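Local atomic coordinates of mannonate dehydratase (Streptococcus suis, PDB entry 3BDK), a protein that probably catalyses the dehydration of D-mannonate to 2-dehydro-3-deoxy-D-gluconate and water, with ferrous iron or manganese as cofactor. Residues L206-P220 and Y247-Y261. Residues are numbered along the deposited sequence; the frame is centred on the assembly and turned at random.
With MN (manganese (II) ion), chain D.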
loop_
_atom_site.group_PDB
_atom_site.type_symbol
_atom_site.label_atom_id
_atom_site.label_comp_id
_atom_site.label_asym_id
_atom_site.label_seq_id
_atom_site.Cartn_x
_atom_site.Cartn_y
_atom_site.Cartn_z
ATOM N N LEU A 206 -34.685 -2.727 14.216
ATOM C CA LEU A 206 -33.892 -1.643 14.769
ATOM C C LEU A 206 -33.899 -1.526 16.299
ATOM O O LEU A 206 -32.830 -1.521 16.905
ATOM C CB LEU A 206 -34.189 -0.321 14.062
ATOM C CG LEU A 206 -33.200 0.050 12.941
ATOM C CD1 LEU A 206 -32.025 0.888 13.461
ATOM C CD2 LEU A 206 -32.690 -1.162 12.167
ATOM N N PRO A 207 -35.085 -1.468 16.937
ATOM C CA PRO A 207 -35.059 -1.442 18.405
ATOM C C PRO A 207 -34.281 -2.641 18.966
ATOM O O PRO A 207 -33.520 -2.478 19.909
ATOM C CB PRO A 207 -36.542 -1.551 18.781
ATOM C CG PRO A 207 -37.210 -2.131 17.557
ATOM C CD PRO A 207 -36.467 -1.474 16.430
ATOM N N THR A 208 -34.462 -3.822 18.368
ATOM C CA THR A 208 -33.681 -5.018 18.698
ATOM C C THR A 208 -32.186 -4.725 18.642
ATOM O O THR A 208 -31.424 -5.250 19.441
ATOM C CB THR A 208 -34.000 -6.195 17.720
ATOM O OG1 THR A 208 -35.425 -6.363 17.590
ATOM C CG2 THR A 208 -33.368 -7.512 18.181
ATOM N N ALA A 209 -31.781 -3.871 17.703
ATOM C CA ALA A 209 -30.369 -3.547 17.462
ATOM C C ALA A 209 -29.884 -2.409 18.326
ATOM O O ALA A 209 -28.733 -2.399 18.738
ATOM C CB ALA A 209 -30.133 -3.222 15.991
ATOM N N GLU A 210 -30.743 -1.433 18.591
ATOM C CA GLU A 210 -30.425 -0.426 19.596
ATOM C C GLU A 210 -30.408 -1.089 20.980
ATOM O O GLU A 210 -29.694 -0.638 21.886
ATOM C CB GLU A 210 -31.429 0.719 19.562
ATOM C CG GLU A 210 -31.349 1.590 18.313
ATOM C CD GLU A 210 -32.618 2.401 18.090
ATOM O OE1 GLU A 210 -32.526 3.655 18.043
ATOM O OE2 GLU A 210 -33.706 1.778 17.981
ATOM N N GLU A 211 -31.175 -2.175 21.121
ATOM C CA GLU A 211 -31.230 -2.940 22.372
ATOM C C GLU A 211 -29.937 -3.741 22.613
ATOM O O GLU A 211 -29.581 -4.019 23.765
ATOM C CB GLU A 211 -32.565 -3.747 22.501
ATOM C CG GLU A 211 -32.605 -5.318 22.368
ATOM C CD GLU A 211 -34.077 -5.912 22.377
ATOM O OE1 GLU A 211 -34.264 -7.140 22.177
ATOM O OE2 GLU A 211 -35.053 -5.145 22.565
ATOM N N ALA A 212 -29.197 -4.030 21.538
ATOM C CA ALA A 212 -27.942 -4.799 21.633
ATOM C C ALA A 212 -26.638 -3.981 21.455
ATOM O O ALA A 212 -25.537 -4.549 21.471
ATOM C CB ALA A 212 -27.975 -6.007 20.665
ATOM N N GLY A 213 -26.765 -2.662 21.294
ATOM C CA GLY A 213 -25.616 -1.779 21.021
ATOM C C GLY A 213 -25.127 -1.751 19.569
ATOM O O GLY A 213 -24.439 -0.799 19.151
ATOM N N VAL A 214 -25.483 -2.797 18.821
ATOM C CA VAL A 214 -25.060 -3.051 17.439
ATOM C C VAL A 214 -25.633 -2.054 16.426
ATOM O O VAL A 214 -26.846 -1.836 16.404
ATOM C CB VAL A 214 -25.531 -4.468 17.011
ATOM C CG1 VAL A 214 -25.178 -4.755 15.566
ATOM C CG2 VAL A 214 -24.956 -5.539 17.924
ATOM N N LYS A 215 -24.776 -1.467 15.583
ATOM C CA LYS A 215 -25.234 -0.551 14.511
ATOM C C LYS A 215 -25.326 -1.244 13.148
ATOM O O LYS A 215 -24.379 -1.925 12.714
ATOM C CB LYS A 215 -24.328 0.683 14.367
ATOM C CG LYS A 215 -24.015 1.417 15.645
ATOM C CD LYS A 215 -23.288 2.722 15.364
ATOM C CE LYS A 215 -22.230 2.989 16.438
ATOM N NZ LYS A 215 -21.737 4.403 16.421
ATOM N N MET A 216 -26.460 -1.072 12.477
ATOM C CA MET A 216 -26.690 -1.706 11.185
ATOM C C MET A 216 -26.177 -0.835 10.043
ATOM O O MET A 216 -26.247 0.393 10.108
ATOM C CB MET A 216 -28.178 -2.005 10.991
ATOM C CG MET A 216 -28.796 -2.830 12.109
ATOM S SD MET A 216 -27.920 -4.379 12.395
ATOM C CE MET A 216 -28.579 -5.390 11.072
ATOM N N ALA A 217 -25.664 -1.476 8.999
ATOM C CA ALA A 217 -25.028 -0.763 7.898
ATOM C C ALA A 217 -25.230 -1.496 6.576
ATOM O O ALA A 217 -24.654 -2.561 6.352
ATOM C CB ALA A 217 -23.546 -0.567 8.177
ATOM N N ILE A 218 -26.051 -0.919 5.705
ATOM C CA ILE A 218 -26.563 -1.638 4.544
ATOM C C ILE A 218 -25.614 -1.514 3.356
ATOM O O ILE A 218 -25.343 -0.412 2.878
ATOM C CB ILE A 218 -27.955 -1.125 4.131
ATOM C CG1 ILE A 218 -28.479 -1.912 2.928
ATOM C CG2 ILE A 218 -27.904 0.363 3.819
ATOM C CD1 ILE A 218 -30.940 -1.921 2.746
ATOM N N HIS A 219 -25.113 -2.650 2.884
ATOM C CA HIS A 219 -24.291 -2.683 1.680
ATOM C C HIS A 219 -25.106 -2.314 0.446
ATOM O O HIS A 219 -26.127 -2.937 0.155
ATOM C CB HIS A 219 -23.662 -4.067 1.500
ATOM C CG HIS A 219 -22.485 -4.078 0.576
ATOM N ND1 HIS A 219 -22.614 -4.180 -0.794
ATOM C CD2 HIS A 219 -21.155 -4.001 0.823
ATOM C CE1 HIS A 219 -21.415 -4.165 -1.349
ATOM N NE2 HIS A 219 -20.513 -4.058 -0.391
ATOM N N PRO A 220 -24.649 -1.296 -0.275
ATOM C CA PRO A 220 -25.411 -0.745 -1.401
ATOM C C PRO A 220 -25.596 -1.769 -2.515
ATOM O O PRO A 220 -24.973 -2.830 -2.486
ATOM C CB PRO A 220 -24.528 0.406 -1.886
ATOM C CG PRO A 220 -23.148 -0.002 -1.509
ATOM C CD PRO A 220 -23.282 -0.751 -0.212
ATOM N N TYR A 247 -36.225 5.009 9.577
ATOM C CA TYR A 247 -35.974 4.864 11.001
ATOM C C TYR A 247 -34.819 5.801 11.327
ATOM O O TYR A 247 -33.664 5.368 11.408
ATOM C CB TYR A 247 -35.588 3.423 11.311
ATOM C CG TYR A 247 -35.719 3.023 12.755
ATOM C CD1 TYR A 247 -34.681 3.246 13.659
ATOM C CD2 TYR A 247 -36.873 2.389 13.216
ATOM C CE1 TYR A 247 -34.801 2.863 15.000
ATOM C CE2 TYR A 247 -37.003 2.008 14.551
ATOM C CZ TYR A 247 -35.966 2.251 15.435
ATOM O OH TYR A 247 -36.098 1.871 16.739
ATOM N N ASP A 248 -35.142 7.088 11.482
ATOM C CA ASP A 248 -34.145 8.135 11.705
ATOM C C ASP A 248 -33.405 7.945 13.032
ATOM O O ASP A 248 -33.677 8.622 14.034
ATOM C CB ASP A 248 -34.786 9.521 11.637
ATOM C CG ASP A 248 -33.762 10.630 11.711
ATOM O OD1 ASP A 248 -33.112 10.908 10.691
ATOM O OD2 ASP A 248 -33.586 11.219 12.793
ATOM N N SER A 249 -32.462 7.010 13.015
ATOM C CA SER A 249 -31.690 6.639 14.193
ATOM C C SER A 249 -30.266 6.305 13.772
ATOM O O SER A 249 -30.039 5.574 12.800
ATOM C CB SER A 249 -32.325 5.441 14.890
ATOM O OG SER A 249 -31.437 4.841 15.816
ATOM N N GLU A 250 -29.303 6.833 14.519
ATOM C CA GLU A 250 -27.892 6.639 14.188
ATOM C C GLU A 250 -27.499 5.153 14.060
ATOM O O GLU A 250 -26.554 4.837 13.373
ATOM C CB GLU A 250 -26.998 7.507 15.104
ATOM C CG GLU A 250 -26.794 8.972 14.532
ATOM C CD GLU A 250 -27.139 10.185 15.476
ATOM O OE1 GLU A 250 -28.184 10.170 16.186
ATOM O OE2 GLU A 250 -26.383 11.199 15.446
ATOM N N HIS A 251 -28.284 4.256 14.653
ATOM C CA HIS A 251 -28.120 2.784 14.521
ATOM C C HIS A 251 -28.644 2.178 13.204
ATOM O O HIS A 251 -28.451 0.975 12.943
ATOM C CB HIS A 251 -28.824 2.089 15.692
ATOM C CG HIS A 251 -28.049 2.135 16.972
ATOM N ND1 HIS A 251 -27.679 3.317 17.581
ATOM C CD2 HIS A 251 -27.564 1.142 17.752
ATOM C CE1 HIS A 251 -26.997 3.048 18.678
ATOM N NE2 HIS A 251 -26.917 1.735 18.807
ATOM N N ASN A 252 -29.337 3.008 12.418
ATOM C CA ASN A 252 -29.835 2.692 11.078
ATOM C C ASN A 252 -28.946 3.402 10.080
ATOM O O ASN A 252 -29.129 4.593 9.818
ATOM C CB ASN A 252 -31.277 3.202 10.922
ATOM C CG ASN A 252 -31.936 2.768 9.621
ATOM O OD1 ASN A 252 -31.860 1.598 9.227
ATOM N ND2 ASN A 252 -32.606 3.712 8.955
ATOM N N GLY A 253 -27.970 2.676 9.545
ATOM C CA GLY A 253 -26.937 3.274 8.693
ATOM C C GLY A 253 -26.597 2.519 7.419
ATOM O O GLY A 253 -27.209 1.498 7.061
ATOM N N ILE A 254 -25.612 3.051 6.717
ATOM C CA ILE A 254 -25.141 2.457 5.478
ATOM C C ILE A 254 -23.697 1.987 5.610
ATOM O O ILE A 254 -22.944 2.410 6.508
ATOM C CB ILE A 254 -25.219 3.467 4.309
ATOM C CG1 ILE A 254 -24.332 4.684 4.596
ATOM C CG2 ILE A 254 -26.672 3.882 4.050
ATOM C CD1 ILE A 254 -24.293 5.688 3.502
ATOM N N THR A 255 -23.337 1.083 4.714
ATOM C CA THR A 255 -21.969 0.889 4.357
ATOM C C THR A 255 -21.761 1.705 3.086
ATOM O O THR A 255 -22.298 1.360 2.024
ATOM C CB THR A 255 -21.692 -0.574 4.079
ATOM O OG1 THR A 255 -21.909 -1.328 5.273
ATOM C CG2 THR A 255 -20.271 -0.752 3.629
ATOM N N MET A 256 -21.006 2.798 3.203
ATOM C CA MET A 256 -20.600 3.596 2.049
ATOM C C MET A 256 -19.533 2.864 1.220
ATOM O O MET A 256 -18.333 3.072 1.399
ATOM C CB MET A 256 -20.083 4.962 2.491
ATOM C CG MET A 256 -19.510 5.835 1.330
ATOM S SD MET A 256 -20.481 5.906 -0.230
ATOM C CE MET A 256 -21.865 6.926 0.294
ATOM N N CYS A 257 -19.972 1.982 0.330
ATOM C CA CYS A 257 -19.037 1.324 -0.573
ATOM C C CYS A 257 -18.952 2.231 -1.783
ATOM O O CYS A 257 -19.738 2.103 -2.729
ATOM C CB CYS A 257 -19.523 -0.087 -0.945
ATOM S SG CYS A 257 -18.515 -0.925 -2.173
ATOM N N VAL A 258 -18.034 3.189 -1.722
ATOM C CA VAL A 258 -17.828 4.125 -2.819
ATOM C C VAL A 258 -17.696 3.453 -4.194
ATOM O O VAL A 258 -18.080 4.046 -5.200
ATOM C CB VAL A 258 -16.622 5.091 -2.582
ATOM C CG1 VAL A 258 -16.896 6.020 -1.439
ATOM C CG2 VAL A 258 -15.299 4.334 -2.393
ATOM N N GLY A 259 -17.157 2.233 -4.228
ATOM C CA GLY A 259 -16.976 1.480 -5.455
ATOM C C GLY A 259 -18.287 1.057 -6.082
ATOM O O GLY A 259 -18.468 1.150 -7.310
ATOM N N SER A 260 -19.203 0.568 -5.243
ATOM C CA SER A 260 -20.506 0.099 -5.718
ATOM C C SER A 260 -21.267 1.265 -6.271
ATOM O O SER A 260 -21.771 1.200 -7.382
ATOM C CB SER A 260 -21.310 -0.569 -4.602
ATOM O OG SER A 260 -20.933 -1.940 -4.459
ATOM N N TYR A 261 -21.313 2.349 -5.505
ATOM C CA TYR A 261 -21.954 3.569 -5.950
ATOM C C TYR A 261 -21.317 4.215 -7.180
ATOM O O TYR A 261 -22.043 4.736 -8.025
ATOM C CB TYR A 261 -22.052 4.582 -4.819
ATOM C CG TYR A 261 -23.114 4.255 -3.798
ATOM C CD1 TYR A 261 -22.809 4.196 -2.438
ATOM C CD2 TYR A 261 -24.430 4.029 -4.185
ATOM C CE1 TYR A 261 -23.785 3.911 -1.501
ATOM C CE2 TYR A 261 -25.403 3.735 -3.261
ATOM C CZ TYR A 261 -25.081 3.669 -1.921
ATOM O OH TYR A 261 -26.067 3.357 -0.999
HETATM MN MN MN D . -18.335 -5.207 -0.668
#
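Tyr-247 and Glu-210 meet because Tyr-247 carries CG trans to its own N (chi1 -162°), while Glu-210 runs extended beyond CG. Tyr-247 OH donates to Glu-210 OE2 at 2.7 Å on the syn side, and Ser-249 OG donates to Glu-210 OE1, also at 2.7 Å, from above the carboxylate plane. With both oxygens bonded, the carboxylate's rotation is fixed. Leu-206 CB lies over the centre of the Tyr-247 ring, 3.4 Å from the centroid, a CH-pi contact. The His-251 ring is sandwiched between Glu-210 CG on one face and Lys-215 CG on the other.

Beyond this, parallel strand pairing takes over: Met-216 N bonds to His-251 O (2.9 Å), Gly-253 N to Met-216 O, Ile-218 N to Gly-253 O and Thr-255 N to Ile-218 O (3.1 Å). At the C-terminal end Pro-220 CB rests on a face of Tyr-261, 3.7 Å from the ring centroid, and His-219 NE2 binds manganese at 2.5 Å together with His-286 and Asp-330. These strands belong to a beta-alpha-beta unit of the xylose isomerase-like TIM barrel, connected through helix 237-245; strands 120-123 and 282-286 flank the pair, and helix 99-114 packs against Met-216.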